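Local coordinates for hypothetical NUDIX hydrolase (Listeria monocytogenes, PDB 3SON), which probably hydrolyses diphosphate bonds in nucleotide-like substrates with the help of divalent metal ions, as Nudix family enzymes do, at residues A[7-12]-A[90-95]; A[20-25]-A[116-121]; A[58-63]-A[102-107]; A[69-74]-A[131-136]. One frame throughout, in Å; residues are numbered along the deposited sequence. Where two conformers were deposited one is given.

Contact 1 of 4, residues A[7-12]-A[90-95]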
loop_
_atom_site.group_PDB
_atom_site.type_symbol
_atom_site.label_atom_id
_atom_site.label_comp_id
_atom_site.label_asym_id
_atom_site.label_seq_id
_atom_site.Cartn_x
_atom_site.Cartn_y
_atom_site.Cartn_z
ATOM N N GLN A 7 -5.112 11.231 1.662
ATOM C CA GLN A 7 -3.805 11.715 1.347
ATOM C C GLN A 7 -3.544 11.623 -0.154
ATOM O O GLN A 7 -4.173 10.825 -0.867
ATOM C CB GLN A 7 -2.754 10.826 2.007
ATOM C CG GLN A 7 -2.575 11.064 3.496
ATOM C CD GLN A 7 -1.764 12.285 3.777
ATOM O OE1 GLN A 7 -0.644 12.456 3.275
ATOM N NE2 GLN A 7 -2.324 13.165 4.532
ATOM N N VAL A 8 -2.680 12.473 -0.632
ATOM C CA VAL A 8 -2.219 12.347 -1.972
ATOM C C VAL A 8 -0.707 12.147 -2.024
ATOM O O VAL A 8 0.051 12.550 -1.075
ATOM C CB VAL A 8 -2.708 13.503 -2.905
ATOM C CG1 VAL A 8 -4.257 13.732 -2.839
ATOM C CG2 VAL A 8 -1.992 14.834 -2.569
ATOM N N LEU A 9 -0.275 11.447 -3.069
ATOM C CA LEU A 9 1.129 11.286 -3.396
ATOM C C LEU A 9 1.281 11.802 -4.823
ATOM O O LEU A 9 0.418 11.571 -5.681
ATOM C CB LEU A 9 1.587 9.829 -3.284
ATOM C CG LEU A 9 3.078 9.529 -3.482
ATOM C CD1 LEU A 9 3.804 9.646 -2.152
ATOM C CD2 LEU A 9 3.248 8.131 -4.069
ATOM N N VAL A 10 2.343 12.551 -5.062
ATOM C CA VAL A 10 2.622 13.081 -6.418
ATOM C C VAL A 10 4.088 12.894 -6.820
ATOM O O VAL A 10 4.988 13.333 -6.097
ATOM C CB VAL A 10 2.288 14.568 -6.520
ATOM C CG1 VAL A 10 2.465 15.039 -7.930
ATOM C CG2 VAL A 10 0.877 14.866 -6.026
ATOM N N ILE A 11 4.317 12.185 -7.940
ATOM C CA ILE A 11 5.649 11.826 -8.400
ATOM C C ILE A 11 6.023 12.767 -9.531
ATOM O O ILE A 11 5.413 12.726 -10.591
ATOM C CB ILE A 11 5.695 10.379 -8.932
ATOM C CG1 ILE A 11 5.272 9.387 -7.839
ATOM C CG2 ILE A 11 7.102 9.986 -9.492
ATOM C CD1 ILE A 11 5.155 7.960 -8.331
ATOM N N PRO A 12 7.014 13.638 -9.320
ATOM C CA PRO A 12 7.476 14.473 -10.469
ATOM C C PRO A 12 8.307 13.633 -11.434
ATOM O O PRO A 12 8.982 12.679 -11.003
ATOM C CB PRO A 12 8.405 15.496 -9.791
ATOM C CG PRO A 12 8.202 15.316 -8.330
ATOM C CD PRO A 12 7.850 13.874 -8.139
ATOM N N GLU A 90 -4.505 6.711 0.289
ATOM C CA GLU A 90 -3.513 7.523 -0.377
ATOM C C GLU A 90 -3.640 7.357 -1.917
ATOM O O GLU A 90 -3.421 6.254 -2.473
ATOM C CB GLU A 90 -2.113 7.092 0.066
ATOM C CG GLU A 90 -1.027 7.928 -0.509
ATOM C CD GLU A 90 0.359 7.413 -0.181
ATOM O OE1 GLU A 90 0.690 6.242 -0.545
ATOM O OE2 GLU A 90 1.113 8.183 0.447
ATOM N N TYR A 91 -3.980 8.433 -2.600
ATOM C CA TYR A 91 -4.165 8.440 -4.041
ATOM C C TYR A 91 -2.931 8.996 -4.676
ATOM O O TYR A 91 -2.359 9.902 -4.160
ATOM C CB TYR A 91 -5.348 9.329 -4.402
ATOM C CG TYR A 91 -6.661 8.910 -3.752
ATOM C CD1 TYR A 91 -7.363 7.836 -4.252
ATOM C CD2 TYR A 91 -7.156 9.556 -2.618
ATOM C CE1 TYR A 91 -8.540 7.432 -3.674
ATOM C CE2 TYR A 91 -8.357 9.172 -2.025
ATOM C CZ TYR A 91 -9.036 8.092 -2.572
ATOM O OH TYR A 91 -10.219 7.657 -2.062
ATOM N N CYS A 92 -2.561 8.486 -5.855
ATOM C CA CYS A 92 -1.323 8.804 -6.406
ATOM C C CYS A 92 -1.391 9.500 -7.740
ATOM O O CYS A 92 -2.297 9.191 -8.604
ATOM C CB CYS A 92 -0.495 7.537 -6.592
ATOM S SG CYS A 92 -0.153 6.634 -5.083
ATOM N N PHE A 93 -0.370 10.317 -8.020
ATOM C CA PHE A 93 -0.345 11.114 -9.261
ATOM C C PHE A 93 1.057 11.319 -9.798
ATOM O O PHE A 93 2.007 11.043 -9.117
ATOM C CB PHE A 93 -0.979 12.520 -9.035
ATOM C CG PHE A 93 -2.378 12.506 -8.541
ATOM C CD1 PHE A 93 -2.662 12.271 -7.218
ATOM C CD2 PHE A 93 -3.435 12.701 -9.418
ATOM C CE1 PHE A 93 -3.952 12.257 -6.762
ATOM C CE2 PHE A 93 -4.754 12.686 -8.947
ATOM C CZ PHE A 93 -5.001 12.406 -7.645
ATOM N N ALA A 94 1.176 11.949 -10.963
ATOM C CA ALA A 94 2.471 12.282 -11.528
ATOM C C ALA A 94 2.430 13.603 -12.247
ATOM O O ALA A 94 1.391 14.014 -12.733
ATOM C CB ALA A 94 2.915 11.186 -12.461
ATOM N N ILE A 95 3.539 14.344 -12.213
ATOM C CA ILE A 95 3.563 15.630 -12.800
ATOM C C ILE A 95 4.728 15.723 -13.714
ATOM O O ILE A 95 5.857 15.394 -13.298
ATOM C CB ILE A 95 3.523 16.730 -11.676
ATOM C CG1 ILE A 95 3.554 18.163 -12.243
ATOM C CG2 ILE A 95 4.634 16.554 -10.611
ATOM C CD1 ILE A 95 3.107 19.162 -11.203
HETATM O O HOH W 1 0.831 10.683 0.917
#
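Residues 7-12 and 90-95, of strands 7-15 and 87-96, matched residue for residue from Q7 beside E90 to P12 beside I95, form a parallel ladder in the mixed sheet of the Nudix fold, the alpha/beta/alpha sandwich of this family. Odd-numbered residues lay the rungs: L9 N gives to Y91 O at 2.8 Å and I11 N to F93 O, while Y91 N and I95 N give to Q7 O and I11 O. F93 N to L9 O, also 2.8 Å, is a weak bond, its angle at the hydrogen being 125°. The same L9 O lies in the plane of the F93 ring, at its edge, 3.5 Å from CD1.

V8, V10, P12, Y91, F93 and I95 share one face, which helix 46-58 covers through I46, A50 and S54. Here V10 CG1, anti to the backbone N (chi1 -175°), reaches I95 CG2 at 3.8 Å. That methyl also presses on P12 CA at 3.5 Å.

The other face carries Q7, E90, L9, C92, I11 and A94, with helix 128-142 above. The E90 side chain, extended beyond CG, crosses that of L9 obliquely, E90 CD 4.1 Å from L9 CB. E90 OE1 is bonded to S129 OG. A water lies 2.6 Å from E90 OE2 and 2.8 Å from V8 O, placed to link the two strands.

Contact 2 of 4, residues A[20-25]-A[116-121]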
loop_
_atom_site.group_PDB
_atom_site.type_symbol
_atom_site.label_atom_id
_atom_site.label_comp_id
_atom_site.label_asym_id
_atom_site.label_seq_id
_atom_site.Cartn_x
_atom_site.Cartn_y
_atom_site.Cartn_z
ATOM N N TYR A 20 13.657 8.498 -18.932
ATOM C CA TYR A 20 12.895 9.321 -18.037
ATOM C C TYR A 20 13.629 9.360 -16.730
ATOM O O TYR A 20 14.314 8.387 -16.341
ATOM C CB TYR A 20 11.515 8.738 -17.801
ATOM C CG TYR A 20 10.611 8.850 -19.006
ATOM C CD1 TYR A 20 9.890 10.007 -19.229
ATOM C CD2 TYR A 20 10.475 7.804 -19.903
ATOM C CE1 TYR A 20 9.055 10.132 -20.327
ATOM C CE2 TYR A 20 9.652 7.923 -21.013
ATOM C CZ TYR A 20 8.934 9.096 -21.205
ATOM O OH TYR A 20 8.102 9.265 -22.294
ATOM N N GLN A 21 13.537 10.510 -16.077
ATOM C CA GLN A 21 14.021 10.665 -14.729
ATOM C C GLN A 21 12.882 11.036 -13.779
ATOM O O GLN A 21 11.878 11.653 -14.185
ATOM C CB GLN A 21 15.148 11.678 -14.683
ATOM C CG GLN A 21 16.371 11.187 -15.471
ATOM C CD GLN A 21 17.650 11.863 -15.049
ATOM O OE1 GLN A 21 17.652 13.033 -14.729
ATOM N NE2 GLN A 21 18.746 11.116 -15.030
ATOM N N PHE A 22 13.094 10.742 -12.500
ATOM C CA PHE A 22 12.077 10.870 -11.493
ATOM C C PHE A 22 12.640 11.717 -10.352
ATOM O O PHE A 22 13.834 11.618 -9.988
ATOM C CB PHE A 22 11.674 9.474 -11.008
ATOM C CG PHE A 22 11.156 8.594 -12.109
ATOM C CD1 PHE A 22 9.841 8.728 -12.504
ATOM C CD2 PHE A 22 11.975 7.728 -12.791
ATOM C CE1 PHE A 22 9.338 8.004 -13.550
ATOM C CE2 PHE A 22 11.472 6.944 -13.816
ATOM C CZ PHE A 22 10.167 7.121 -14.224
ATOM N N GLY A 23 11.788 12.577 -9.849
ATOM C CA GLY A 23 12.155 13.556 -8.886
ATOM C C GLY A 23 11.880 13.074 -7.445
ATOM O O GLY A 23 10.767 12.719 -7.094
ATOM N N VAL A 24 12.943 12.918 -6.663
ATOM C CA VAL A 24 12.770 12.543 -5.261
ATOM C C VAL A 24 13.283 13.666 -4.391
ATOM O O VAL A 24 14.235 14.346 -4.746
ATOM C CB VAL A 24 13.501 11.249 -4.892
ATOM C CG1 VAL A 24 13.026 10.105 -5.769
ATOM C CG2 VAL A 24 15.015 11.370 -5.110
ATOM N N LEU A 25 12.683 13.785 -3.205
ATOM C CA LEU A 25 12.941 14.907 -2.279
ATOM C C LEU A 25 13.543 14.410 -1.019
ATOM O O LEU A 25 13.040 13.459 -0.448
ATOM C CB LEU A 25 11.630 15.627 -1.959
ATOM C CG LEU A 25 10.861 16.274 -3.138
ATOM C CD1 LEU A 25 9.422 16.633 -2.746
ATOM C CD2 LEU A 25 11.542 17.548 -3.608
ATOM N N VAL A 116 16.553 11.277 -10.813
ATOM C CA VAL A 116 17.235 9.994 -10.791
ATOM C C VAL A 116 16.532 9.000 -11.711
ATOM O O VAL A 116 15.377 9.166 -12.063
ATOM C CB VAL A 116 17.247 9.425 -9.348
ATOM C CG1 VAL A 116 18.037 10.362 -8.425
ATOM C CG2 VAL A 116 15.814 9.270 -8.816
ATOM N N SER A 117 17.236 7.933 -12.079
ATOM C CA SER A 117 16.626 6.907 -12.890
ATOM C C SER A 117 15.598 6.134 -12.063
ATOM O O SER A 117 15.559 6.221 -10.855
ATOM C CB SER A 117 17.665 5.912 -13.363
ATOM O OG SER A 117 18.138 5.190 -12.254
ATOM N N TYR A 118 14.775 5.376 -12.749
ATOM C CA TYR A 118 13.833 4.498 -12.091
ATOM C C TYR A 118 14.501 3.685 -10.998
ATOM O O TYR A 118 14.117 3.683 -9.794
ATOM C CB TYR A 118 13.147 3.580 -13.131
ATOM C CG TYR A 118 12.259 2.541 -12.502
ATOM C CD1 TYR A 118 11.000 2.871 -12.013
ATOM C CD2 TYR A 118 12.698 1.243 -12.305
ATOM C CE1 TYR A 118 10.202 1.930 -11.346
ATOM C CE2 TYR A 118 11.893 0.291 -11.693
ATOM C CZ TYR A 118 10.635 0.620 -11.255
ATOM O OH TYR A 118 9.836 -0.322 -10.625
ATOM N N GLU A 119 15.555 2.996 -11.399
ATOM C CA GLU A 119 16.208 2.047 -10.525
ATOM C C GLU A 119 16.831 2.757 -9.336
ATOM O O GLU A 119 16.727 2.279 -8.197
ATOM C CB GLU A 119 17.194 1.208 -11.355
ATOM C CG GLU A 119 16.478 0.422 -12.457
ATOM C CD GLU A 119 16.183 1.176 -13.774
ATOM O OE1 GLU A 119 16.601 2.361 -13.985
ATOM O OE2 GLU A 119 15.548 0.530 -14.670
ATOM N N SER A 120 17.324 3.981 -9.553
ATOM C CA SER A 120 17.926 4.758 -8.477
ATOM C C SER A 120 16.884 5.242 -7.508
ATOM O O SER A 120 17.063 5.124 -6.313
ATOM C CB SER A 120 18.747 5.927 -9.013
ATOM O OG SER A 120 19.872 5.412 -9.728
ATOM N N ALA A 121 15.715 5.628 -8.060
ATOM C CA ALA A 121 14.577 6.086 -7.239
ATOM C C ALA A 121 14.081 4.965 -6.306
ATOM O O ALA A 121 13.805 5.211 -5.120
ATOM C CB ALA A 121 13.458 6.557 -8.161
HETATM O O HOH W 2 14.656 5.761 -15.674
#
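F22 and V116 form an antiparallel hydrogen-bonded pair, F22 N giving to V116 O at 2.8 Å and V116 N to F22 O at 2.9 Å; one residue later the 116-121 segment leaves the strand and turns into helix 118-124. Y20 still follows the departing backbone through a water, which donates to Y20 O at 2.7 Å and accepts from Y118 N.

The F22 ring lies between the strand and the start of the helix. CG is anti to the carbonyl carbon (chi1 -59°), on the side of the backbone N; the edge of the ring meets the start of the helix, where Y118 N and S117 C lie near its plane, Y118 N 3.7 Å from F22 CD2. The neighbouring rim atom, F22 CE2, touches Y118 CB at 3.8 Å and sits at the edge of the Y118 ring, close to that ring's plane. Beside the paired backbones V116 fits tightly, its CG2 3.3 Å from F22 O. V24 CG1 lies against this same methyl and also meets A121 CB at 4.3 Å, so the first turn of the helix rests on the strand. L134 and N138 of helix 128-142 touch F22 as well.

That first turn is held from within: S117 OG accepts from S120 N at 3.1 Å, and S117 O from A121 N. S117 is thus the N-cap, and the whole is a strand-to-helix junction in which the end of strand 110-116 is paired with 20-27 in the Nudix sheet while the capped helix begins immediately beyond it.

Contact 3 of 4, residues A[58-63]-A[102-107]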
loop_
_atom_site.group_PDB
_atom_site.type_symbol
_atom_site.label_atom_id
_atom_site.label_comp_id
_atom_site.label_asym_id
_atom_site.label_seq_id
_atom_site.Cartn_x
_atom_site.Cartn_y
_atom_site.Cartn_z
ATOM N N LEU A 58 6.845 22.510 -4.695
ATOM C CA LEU A 58 7.744 22.811 -5.822
ATOM C C LEU A 58 7.753 24.274 -6.301
ATOM O O LEU A 58 8.509 24.639 -7.208
ATOM C CB LEU A 58 7.412 21.822 -7.000
ATOM C CG LEU A 58 7.348 20.374 -6.584
ATOM C CD1 LEU A 58 6.957 19.499 -7.763
ATOM C CD2 LEU A 58 8.669 19.888 -6.027
ATOM N N ASN A 59 6.981 25.112 -5.603
ATOM C CA ASN A 59 6.830 26.537 -5.872
ATOM C C ASN A 59 6.644 26.849 -7.359
ATOM O O ASN A 59 7.391 27.621 -7.956
ATOM C CB ASN A 59 7.972 27.303 -5.214
ATOM C CG ASN A 59 7.839 27.314 -3.705
ATOM O OD1 ASN A 59 6.925 27.928 -3.155
ATOM N ND2 ASN A 59 8.701 26.575 -3.029
ATOM N N LEU A 60 5.627 26.233 -7.934
ATOM C CA LEU A 60 5.373 26.299 -9.384
ATOM C C LEU A 60 4.346 27.370 -9.731
ATOM O O LEU A 60 3.454 27.628 -8.949
ATOM C CB LEU A 60 4.777 24.981 -9.899
ATOM C CG LEU A 60 5.406 23.614 -9.648
ATOM C CD1 LEU A 60 4.391 22.501 -9.965
ATOM C CD2 LEU A 60 6.668 23.465 -10.471
ATOM N N ASP A 61 4.442 27.938 -10.933
ATOM C CA ASP A 61 3.366 28.794 -11.484
ATOM C C ASP A 61 2.020 28.007 -11.523
ATOM O O ASP A 61 1.917 26.924 -10.942
ATOM C CB ASP A 61 3.758 29.318 -12.873
ATOM C CG ASP A 61 3.976 28.200 -13.886
ATOM O OD1 ASP A 61 5.126 28.043 -14.351
ATOM O OD2 ASP A 61 3.009 27.474 -14.210
ATOM N N VAL A 62 1.011 28.519 -12.228
ATOM C CA VAL A 62 -0.358 27.954 -12.128
ATOM C C VAL A 62 -0.695 26.693 -12.961
ATOM O O VAL A 62 -1.499 25.870 -12.513
ATOM C CB VAL A 62 -1.439 29.031 -12.429
ATOM C CG1 VAL A 62 -1.168 30.303 -11.633
ATOM C CG2 VAL A 62 -1.519 29.333 -13.923
ATOM N N ASP A 63 -0.092 26.529 -14.145
ATOM C CA ASP A 63 -0.552 25.497 -15.099
ATOM C C ASP A 63 0.487 24.407 -15.470
ATOM O O ASP A 63 1.389 24.631 -16.283
ATOM C CB ASP A 63 -1.080 26.187 -16.369
ATOM C CG ASP A 63 -2.186 25.392 -17.064
ATOM O OD1 ASP A 63 -2.486 24.250 -16.646
ATOM O OD2 ASP A 63 -2.766 25.925 -18.036
ATOM N N TYR A 102 13.522 23.916 -14.366
ATOM C CA TYR A 102 14.372 25.047 -13.936
ATOM C C TYR A 102 13.657 25.993 -12.989
ATOM O O TYR A 102 14.298 26.741 -12.253
ATOM C CB TYR A 102 14.890 25.884 -15.119
ATOM C CG TYR A 102 15.828 25.176 -16.092
ATOM C CD1 TYR A 102 16.392 23.928 -15.790
ATOM C CD2 TYR A 102 16.195 25.793 -17.303
ATOM C CE1 TYR A 102 17.246 23.293 -16.684
ATOM C CE2 TYR A 102 17.055 25.172 -18.198
ATOM C CZ TYR A 102 17.584 23.924 -17.888
ATOM O OH TYR A 102 18.443 23.300 -18.769
ATOM N N GLN A 103 12.335 26.008 -13.044
ATOM C CA GLN A 103 11.557 26.905 -12.221
ATOM C C GLN A 103 11.275 26.367 -10.820
ATOM O O GLN A 103 10.772 27.097 -9.973
ATOM C CB GLN A 103 10.230 27.212 -12.886
ATOM C CG GLN A 103 10.380 28.000 -14.172
ATOM C CD GLN A 103 9.057 28.212 -14.861
ATOM O OE1 GLN A 103 8.282 29.099 -14.488
ATOM N NE2 GLN A 103 8.788 27.405 -15.879
ATOM N N VAL A 104 11.546 25.089 -10.594
ATOM C CA VAL A 104 11.227 24.444 -9.354
ATOM C C VAL A 104 12.127 24.949 -8.213
ATOM O O VAL A 104 13.342 25.038 -8.385
ATOM C CB VAL A 104 11.409 22.908 -9.511
ATOM C CG1 VAL A 104 11.200 22.212 -8.179
ATOM C CG2 VAL A 104 10.439 22.350 -10.585
ATOM N N THR A 105 11.533 25.376 -7.118
ATOM C CA THR A 105 12.301 25.702 -5.889
ATOM C C THR A 105 11.588 24.992 -4.738
ATOM O O THR A 105 10.369 24.822 -4.753
ATOM C CB THR A 105 12.495 27.251 -5.620
ATOM O OG1 THR A 105 11.249 27.900 -5.369
ATOM C CG2 THR A 105 13.219 28.004 -6.851
ATOM N N LEU A 106 12.339 24.584 -3.725
ATOM C CA LEU A 106 11.736 23.789 -2.655
ATOM C C LEU A 106 11.368 24.646 -1.444
ATOM O O LEU A 106 11.861 25.727 -1.322
ATOM C CB LEU A 106 12.699 22.684 -2.254
ATOM C CG LEU A 106 13.061 21.727 -3.387
ATOM C CD1 LEU A 106 14.033 20.626 -2.946
ATOM C CD2 LEU A 106 11.744 21.176 -3.909
ATOM N N SER A 107 10.395 24.164 -0.678
ATOM C CA SER A 107 10.047 24.733 0.615
ATOM C C SER A 107 11.069 24.313 1.658
ATOM O O SER A 107 11.946 23.454 1.400
ATOM C CB SER A 107 8.644 24.297 1.050
ATOM O OG SER A 107 8.598 22.953 1.479
#
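Two hydrogen bonds join L58 and N59, at the exit of helix 46-58, to T105 in the loop before strand 110-116. T105 N gives to L58 O at 3.1 Å, approaching from above the carbonyl plane. In return N59 ND2 gives to T105 O at 3.0 Å, nearly straight at 161°; the acceptor lies in the plane of the N59 amide, whereas the donor stands 59° out of the plane of the T105 carbonyl. The side chains of N59 and T105 cross at about a right angle, with N59 CB 3.3 Å from T105 OG1. L58 O receives a CA-H...O contact from V104 CA as well, at 3.5 Å.

In the apolar part the side chains lie side by side, pointing the same way: L58 CB meets V104 CG1 at 4.0 Å and L58 CD2 meets L106 CD2 at 3.9 Å. On the other branch of the valine, V104 CG2 touches L60 CD2 at 3.9 Å.

N59 is where the chain breaks out of the helix, with positive phi (45°). It occupies the place where the Nudix signature usually has glycine, and L60 follows as the signature's closing aliphatic residue. Helix 46-58 carries the calcium ligands E53 and E57. Its C-terminal end meets the 102-107 loop at the surface, with L97 packed on L58, L60 and V104, and L113 of strand 110-116 lying against V104 and L106.

Contact 4 of 4, residues A[69-74]-A[131-136]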
loop_
_atom_site.group_PDB
_atom_site.type_symbol
_atom_site.label_atom_id
_atom_site.label_comp_id
_atom_site.label_asym_id
_atom_site.label_seq_id
_atom_site.Cartn_x
_atom_site.Cartn_y
_atom_site.Cartn_z
ATOM N N LEU A 69 -2.722 8.035 -11.432
ATOM C CA LEU A 69 -2.230 6.643 -11.327
ATOM C C LEU A 69 -3.304 5.806 -10.628
ATOM O O LEU A 69 -4.074 6.346 -9.816
ATOM C CB LEU A 69 -0.947 6.606 -10.549
ATOM C CG LEU A 69 0.275 7.294 -11.183
ATOM C CD1 LEU A 69 1.490 7.314 -10.303
ATOM C CD2 LEU A 69 0.589 6.602 -12.519
ATOM N N ASP A 70 -3.392 4.524 -10.976
ATOM C CA ASP A 70 -4.257 3.534 -10.282
ATOM C C ASP A 70 -3.727 3.070 -8.926
ATOM O O ASP A 70 -4.488 2.607 -8.102
ATOM C CB ASP A 70 -4.470 2.290 -11.153
ATOM C CG ASP A 70 -5.216 2.568 -12.406
ATOM O OD1 ASP A 70 -6.276 3.232 -12.316
ATOM O OD2 ASP A 70 -4.759 2.081 -13.480
ATOM N N SER A 71 -2.442 3.195 -8.684
ATOM C CA SER A 71 -1.891 2.691 -7.441
ATOM C C SER A 71 -2.484 3.430 -6.260
ATOM O O SER A 71 -2.541 4.639 -6.250
ATOM C CB SER A 71 -0.337 2.773 -7.429
ATOM O OG SER A 71 0.259 1.931 -8.373
ATOM N N HIS A 72 -2.966 2.677 -5.293
ATOM C CA HIS A 72 -3.562 3.232 -4.110
ATOM C C HIS A 72 -3.177 2.409 -2.909
ATOM O O HIS A 72 -3.021 1.192 -3.021
ATOM C CB HIS A 72 -5.102 3.272 -4.343
ATOM C CG HIS A 72 -5.915 3.252 -3.087
ATOM N ND1 HIS A 72 -5.863 2.227 -2.216
ATOM C CD2 HIS A 72 -6.829 4.169 -2.568
ATOM C CE1 HIS A 72 -6.663 2.485 -1.165
ATOM N NE2 HIS A 72 -7.281 3.666 -1.395
ATOM N N ALA A 73 -3.026 3.046 -1.744
ATOM C CA ALA A 73 -2.727 2.346 -0.480
ATOM C C ALA A 73 -3.422 2.970 0.745
ATOM O O ALA A 73 -3.808 4.089 0.732
ATOM C CB ALA A 73 -1.219 2.301 -0.220
ATOM N N SER A 74 -3.627 2.179 1.778
ATOM C CA SER A 74 -4.202 2.698 3.002
ATOM C C SER A 74 -3.054 3.049 3.906
ATOM O O SER A 74 -1.991 2.419 3.846
ATOM C CB SER A 74 -5.146 1.651 3.612
ATOM O OG SER A 74 -6.177 1.353 2.698
ATOM N N LYS A 131 6.972 2.747 -4.144
ATOM C CA LYS A 131 7.605 1.913 -5.090
ATOM C C LYS A 131 6.602 1.387 -6.082
ATOM O O LYS A 131 6.903 1.305 -7.303
ATOM C CB LYS A 131 8.317 0.789 -4.348
ATOM C CG LYS A 131 9.418 1.340 -3.439
ATOM C CD LYS A 131 10.233 0.193 -2.890
ATOM C CE LYS A 131 11.251 0.678 -1.867
ATOM N NZ LYS A 131 11.988 -0.453 -1.228
ATOM N N THR A 132 5.432 0.974 -5.576
ATOM C CA THR A 132 4.371 0.467 -6.429
ATOM C C THR A 132 3.857 1.544 -7.384
ATOM O O THR A 132 3.760 1.281 -8.602
ATOM C CB THR A 132 3.232 -0.146 -5.638
ATOM O OG1 THR A 132 3.745 -1.290 -4.931
ATOM C CG2 THR A 132 2.050 -0.597 -6.588
ATOM N N ALA A 133 3.565 2.735 -6.867
ATOM C CA ALA A 133 3.173 3.889 -7.709
ATOM C C ALA A 133 4.249 4.228 -8.793
ATOM O O ALA A 133 3.944 4.462 -10.032
ATOM C CB ALA A 133 2.825 5.119 -6.818
ATOM N N LEU A 134 5.501 4.115 -8.402
ATOM C CA LEU A 134 6.588 4.470 -9.305
ATOM C C LEU A 134 6.688 3.429 -10.413
ATOM O O LEU A 134 6.877 3.783 -11.552
ATOM C CB LEU A 134 7.915 4.600 -8.547
ATOM C CG LEU A 134 9.101 4.965 -9.440
ATOM C CD1 LEU A 134 8.847 6.296 -10.072
ATOM C CD2 LEU A 134 10.405 5.009 -8.646
ATOM N N TYR A 135 6.558 2.148 -10.065
ATOM C CA TYR A 135 6.520 1.067 -11.068
ATOM C C TYR A 135 5.472 1.336 -12.135
ATOM O O TYR A 135 5.729 1.234 -13.358
ATOM C CB TYR A 135 6.233 -0.283 -10.377
ATOM C CG TYR A 135 5.960 -1.343 -11.349
ATOM C CD1 TYR A 135 6.977 -1.926 -12.063
ATOM C CD2 TYR A 135 4.661 -1.722 -11.633
ATOM C CE1 TYR A 135 6.703 -2.893 -13.046
ATOM C CE2 TYR A 135 4.393 -2.668 -12.579
ATOM C CZ TYR A 135 5.416 -3.242 -13.288
ATOM O OH TYR A 135 5.110 -4.209 -14.251
ATOM N N GLU A 136 4.257 1.578 -11.682
ATOM C CA GLU A 136 3.135 1.867 -12.600
ATOM C C GLU A 136 3.478 3.070 -13.513
ATOM O O GLU A 136 3.292 3.040 -14.706
ATOM C CB GLU A 136 1.862 2.153 -11.800
ATOM C CG GLU A 136 0.732 2.498 -12.759
ATOM C CD GLU A 136 -0.543 2.974 -12.088
ATOM O OE1 GLU A 136 -0.665 2.931 -10.812
ATOM O OE2 GLU A 136 -1.427 3.447 -12.863
#
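E136 reaches from its helix straight to the strand backbone at D70 and S71. Its CG is anti to the backbone N (chi1 178°) and the chain stays extended, bringing the carboxylate against two successive N-H groups: D70 N gives to OE2 at 2.9 Å and S71 N, in a clearly bent bond, to OE1 at 2.8 Å, each on a syn lone pair. The anti lone pair of E136 OE1 takes S71 OG, also at 2.8 Å, so this oxygen is gripped twice.

L69 slides past the glutamate in the opposite direction, its CD2 3.8 Å from E136 CD. The D70 side chain crosses that of E136 at about a right angle, the carboxylate planes only 15° apart and D70 OD2 3.7 Å from E136 OE2. R140 pairs with both of these oxygens and K147 with D70 OD1, which should offset the repulsion. S71 CB rests on A133 CB at 4.0 Å.

Strand 66-76 also reaches the dimer interface, where H72 stacks on H72 of the second subunit. The axes of segments 69-74 and 131-136 run antiparallel (174°), 8.0 Å apart at closest approach; helix 128-142 is one outer layer of the Nudix alpha/beta/alpha sandwich.

Overall arrangement
Contact 1 lies near the centre of the molecule, about 4 Å from it, and the other three touch it. P12 O probably accepts from G23 N, carrying the sheet on to contact 2; E90 N to A73 O and L69 N to C92 O, also probable hydrogen bonds, do so toward contact 4. Contacts 2 and 4 meet around L134. Contact 3 joins contact 1 by I95 on L60 and contact 2 by L25 on L106, but lies about 24 Å, centre to centre, from contact 4. The calcium, bound by A37, E53 and E57 and about 7 Å from the Q7 and S107 side chains, probably marks the catalytic metal site, E53 and E57 being on the Nudix-signature helix 46-58.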